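Local structure of 4-hydroxy-tetrahydrodipicolinate synthase (Methylacidiphilum fumariolicum SolV, 6T3T) at residues V251-K254 with T255-M259; D189-T192 with L193-L196. The protein probably catalyses the condensation of pyruvate with aspartate semialdehyde to 4-hydroxy-tetrahydrodipicolinate, a step of lysine biosynthesis by way of diaminopimelate. All blocks are in the same frame, centred on the assembly; numbering follows the deposited sequence.

Contact 1: V251-K254 with T255-M259; sequences VPVK and TALAM
Thr255 grips the carbonyl oxygen of Val251 twice, once with its amide and once with its hydroxyl. The backbone bond from Thr255 N to Val251 O is 2.8 Å long. Thr255 OG1 donates to the same Val251 O over 2.6 Å, from a position well out of the carbonyl plane (39°). The two donors arrive from opposite faces of that plane. What brings the hydroxyl within reach is chi1 of -63°, which sets OG1 beside the backbone N and turns the methyl the other way. Val251 lies alongside, its CG1 3.9 Å from Thr255 OG1. This is an intrahelical bond from a threonine hydroxyl to the carbonyl four residues earlier, here at the first turn of the short helix 251-259 of a TIM-barrel enzyme. Regular i to i+4 bonds carry the helix onward, from Ala256 N to Pro252 O (2.7 Å) and from Leu257 N to Val253 O (3.0 Å). On another face of the helix, Val253 CG2 meets Leu257 CD1 loosely at 4.4 Å, and the Val253 side chain comes within about 4 Å of that of Thr45, a predicted pyruvate-binding residue. Lys254 NZ forms a salt bridge with Glu47 and hydrogen bonds with the carbonyl oxygens of Ser12 and Glu266. Farther out, Thr255 packs on Leu279 and Ala256 on Leu286, both of helix 276-295.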
loop_
_atom_site.group_PDB
_atom_site.type_symbol
_atom_site.label_atom_id
_atom_site.label_comp_id
_atom_site.label_asym_id
_atom_site.label_seq_id
_atom_site.Cartn_x
_atom_site.Cartn_y
_atom_site.Cartn_z
ATOM N N VAL A 251 -18.607 -9.257 12.826
ATOM C CA VAL A 251 -19.980 -8.883 12.479
ATOM C C VAL A 251 -20.620 -9.879 11.524
ATOM O O VAL A 251 -21.747 -10.327 11.806
ATOM C CB VAL A 251 -20.037 -7.443 11.936
ATOM C CG1 VAL A 251 -21.472 -7.117 11.593
ATOM C CG2 VAL A 251 -19.491 -6.447 12.937
ATOM N N PRO A 252 -19.989 -10.273 10.402
ATOM C CA PRO A 252 -20.648 -11.277 9.531
ATOM C C PRO A 252 -20.865 -12.620 10.212
ATOM O O PRO A 252 -21.971 -13.166 10.127
ATOM C CB PRO A 252 -19.703 -11.381 8.324
ATOM C CG PRO A 252 -18.938 -10.091 8.327
ATOM C CD PRO A 252 -18.723 -9.799 9.798
ATOM N N VAL A 253 -19.851 -13.181 10.880
ATOM C CA VAL A 253 -20.053 -14.505 11.464
ATOM C C VAL A 253 -21.083 -14.449 12.591
ATOM O O VAL A 253 -21.907 -15.354 12.736
ATOM C CB VAL A 253 -18.727 -15.144 11.924
ATOM C CG1 VAL A 253 -18.154 -14.494 13.202
ATOM C CG2 VAL A 253 -18.944 -16.625 12.145
ATOM N N LYS A 254 -21.098 -13.379 13.379
ATOM C CA LYS A 254 -22.127 -13.329 14.416
ATOM C C LYS A 254 -23.505 -13.083 13.794
ATOM O O LYS A 254 -24.506 -13.626 14.268
ATOM C CB LYS A 254 -21.794 -12.268 15.475
ATOM C CG LYS A 254 -22.848 -12.188 16.594
ATOM C CD LYS A 254 -22.453 -11.233 17.707
ATOM C CE LYS A 254 -21.658 -11.920 18.798
ATOM N NZ LYS A 254 -21.612 -11.006 19.991
ATOM N N THR A 255 -23.570 -12.279 12.731
ATOM C CA THR A 255 -24.816 -12.109 11.984
ATOM C C THR A 255 -25.306 -13.434 11.402
ATOM O O THR A 255 -26.512 -13.720 11.406
ATOM C CB THR A 255 -24.623 -11.077 10.871
ATOM O OG1 THR A 255 -24.322 -9.804 11.462
ATOM C CG2 THR A 255 -25.883 -10.947 10.048
ATOM N N ALA A 256 -24.391 -14.240 10.866
ATOM C CA ALA A 256 -24.791 -15.528 10.308
ATOM C C ALA A 256 -25.349 -16.445 11.390
ATOM O O ALA A 256 -26.425 -17.025 11.228
ATOM C CB ALA A 256 -23.600 -16.181 9.601
ATOM N N LEU A 257 -24.652 -16.546 12.533
ATOM C CA LEU A 257 -25.124 -17.416 13.608
ATOM C C LEU A 257 -26.470 -16.940 14.148
ATOM O O LEU A 257 -27.326 -17.758 14.509
ATOM C CB LEU A 257 -24.088 -17.495 14.733
ATOM C CG LEU A 257 -22.828 -18.315 14.417
ATOM C CD1 LEU A 257 -21.706 -17.900 15.330
ATOM C CD2 LEU A 257 -23.073 -19.874 14.452
ATOM N N ALA A 258 -26.685 -15.621 14.200
ATOM C CA ALA A 258 -27.997 -15.135 14.639
ATOM C C ALA A 258 -29.079 -15.458 13.616
ATOM O O ALA A 258 -30.235 -15.705 13.987
ATOM C CB ALA A 258 -27.964 -13.627 14.909
ATOM N N MET A 259 -28.742 -15.436 12.327
ATOM C CA MET A 259 -29.731 -15.805 11.325
ATOM C C MET A 259 -30.154 -17.268 11.483
ATOM O O MET A 259 -31.306 -17.615 11.196
ATOM C CB MET A 259 -29.150 -15.564 9.924
ATOM C CG MET A 259 -29.244 -14.129 9.417
ATOM S SD MET A 259 -28.387 -13.899 7.847
ATOM C CE MET A 259 -28.952 -15.339 6.964
#

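Contact 2: D189-T192 with L193-L196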
loop_
_atom_site.group_PDB
_atom_site.type_symbol
_atom_site.label_atom_id
_atom_site.label_comp_id
_atom_site.label_asym_id
_atom_site.label_seq_id
_atom_site.Cartn_x
_atom_site.Cartn_y
_atom_site.Cartn_z
ATOM N N ASP A 189 -9.422 -17.889 6.708
ATOM C CA ASP A 189 -10.012 -19.112 6.176
ATOM C C ASP A 189 -9.769 -19.245 4.675
ATOM O O ASP A 189 -9.533 -20.351 4.170
ATOM C CB ASP A 189 -11.508 -19.155 6.474
ATOM C CG ASP A 189 -11.820 -19.572 7.899
ATOM O OD1 ASP A 189 -11.419 -20.668 8.337
ATOM O OD2 ASP A 189 -12.461 -18.765 8.599
ATOM N N ALA A 190 -9.825 -18.123 3.946
ATOM C CA ALA A 190 -9.684 -18.155 2.495
ATOM C C ALA A 190 -8.285 -18.557 2.060
ATOM O O ALA A 190 -8.121 -19.040 0.948
ATOM C CB ALA A 190 -10.034 -16.780 1.907
ATOM N N LEU A 191 -7.280 -18.404 2.922
ATOM C CA LEU A 191 -5.906 -18.740 2.574
ATOM C C LEU A 191 -5.438 -20.044 3.204
ATOM O O LEU A 191 -4.277 -20.415 3.012
ATOM C CB LEU A 191 -4.972 -17.596 2.997
ATOM C CG LEU A 191 -5.210 -16.246 2.316
ATOM C CD1 LEU A 191 -4.266 -15.191 2.874
ATOM C CD2 LEU A 191 -4.989 -16.389 0.850
ATOM N N THR A 192 -6.309 -20.741 3.958
ATOM C CA THR A 192 -5.903 -21.966 4.643
ATOM C C THR A 192 -5.311 -22.970 3.660
ATOM O O THR A 192 -4.190 -23.455 3.859
ATOM C CB THR A 192 -7.086 -22.587 5.387
ATOM O OG1 THR A 192 -7.432 -21.768 6.489
ATOM C CG2 THR A 192 -6.785 -23.992 5.891
ATOM N N LEU A 193 -6.030 -23.264 2.566
ATOM C CA LEU A 193 -5.521 -24.277 1.643
ATOM C C LEU A 193 -4.178 -23.906 1.027
ATOM O O LEU A 193 -3.278 -24.762 1.010
ATOM C CB LEU A 193 -6.557 -24.584 0.556
ATOM C CG LEU A 193 -6.020 -25.552 -0.503
ATOM C CD1 LEU A 193 -5.804 -26.923 0.103
ATOM C CD2 LEU A 193 -6.998 -25.650 -1.668
ATOM N N PRO A 194 -3.975 -22.700 0.477
ATOM C CA PRO A 194 -2.629 -22.375 -0.024
ATOM C C PRO A 194 -1.583 -22.326 1.090
ATOM O O PRO A 194 -0.408 -22.636 0.833
ATOM C CB PRO A 194 -2.823 -21.029 -0.764
ATOM C CG PRO A 194 -4.160 -20.493 -0.338
ATOM C CD PRO A 194 -4.973 -21.649 0.179
ATOM N N PHE A 195 -1.975 -21.965 2.317
ATOM C CA PHE A 195 -1.034 -21.991 3.436
ATOM C C PHE A 195 -0.549 -23.413 3.694
ATOM O O PHE A 195 0.647 -23.644 3.863
ATOM C CB PHE A 195 -1.668 -21.390 4.694
ATOM C CG PHE A 195 -1.495 -19.866 4.828
ATOM C CD1 PHE A 195 -1.384 -19.056 3.728
ATOM C CD2 PHE A 195 -1.428 -19.271 6.074
ATOM C CE1 PHE A 195 -1.239 -17.681 3.864
ATOM C CE2 PHE A 195 -1.278 -17.884 6.216
ATOM C CZ PHE A 195 -1.175 -17.100 5.115
ATOM N N LEU A 196 -1.482 -24.378 3.727
ATOM C CA LEU A 196 -1.161 -25.803 3.868
ATOM C C LEU A 196 -0.173 -26.298 2.804
ATOM O O LEU A 196 0.732 -27.089 3.095
ATOM C CB LEU A 196 -2.461 -26.613 3.755
ATOM C CG LEU A 196 -3.285 -26.963 4.997
ATOM C CD1 LEU A 196 -3.315 -25.823 6.005
ATOM C CD2 LEU A 196 -4.683 -27.326 4.559
HETATM O O HOH W 1 -8.622 -22.306 2.261
#
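Asp189 reaches Leu193 through a water, which donates to Asp189 O and accepts from Leu193 N at 2.8 Å, at the start of helix 192-197. The carbonyl oxygen of Leu191 takes the bond from Phe195 N (2.9 Å) while Pro194 CD, on a residue with no amide hydrogen, abuts the same oxygen at 3.2 Å. Leu191 CB makes an off-centre CH-pi contact with the Phe195 ring, 4.2 Å from the centroid and 28° off the normal, and Leu191 CD1 touches Phe195 CE1. With the Phe195 ring cut back to an alanine, the flank of Leu191 would probably lose its aromatic cover and a gap would open toward helix 168-177. Thr192 accepts from Leu196 N at its carbonyl, with an N-H...O angle of 168°. Its methyl, anti to the backbone N (OG1 taking chi1 of -70°), lies alongside Leu196, with Thr192 CG2 3.9 Å from Leu196 CD1. Around this first turn, Phe195 packs on Val168 and Val171 of helix 168-177 in its own chain, Leu193 on His234 of helix 227-243, and Thr192 on Val219 of helix 212-223 and on Val203 of strand 202-205, while Leu191 meets Val168, and Pro194 meets Val198, of a second subunit.

Contact 2 comes first along the chain, in the crossover from strand 183-186 to strand 202-205, the last two strands of the parallel eight-stranded barrel; contact 1 follows beyond the final barrel strand. Their centres lie 22 Å apart and their nearest atoms about 8 Å, so the two do not touch. Contact 1 spans the short helix 251-259; contact 2 is a loop running into the first turn of helix 192-197. Their surroundings differ: 189-196 reaches a second subunit of the tetramer, whereas 251-259 is covered by helix 276-295 of its own chain. Val253 lies beside Thr45 of the predicted pyruvate site, while the side chain of Phe195 stays about 8 Å from that of Lys162, the predicted Schiff-base lysine.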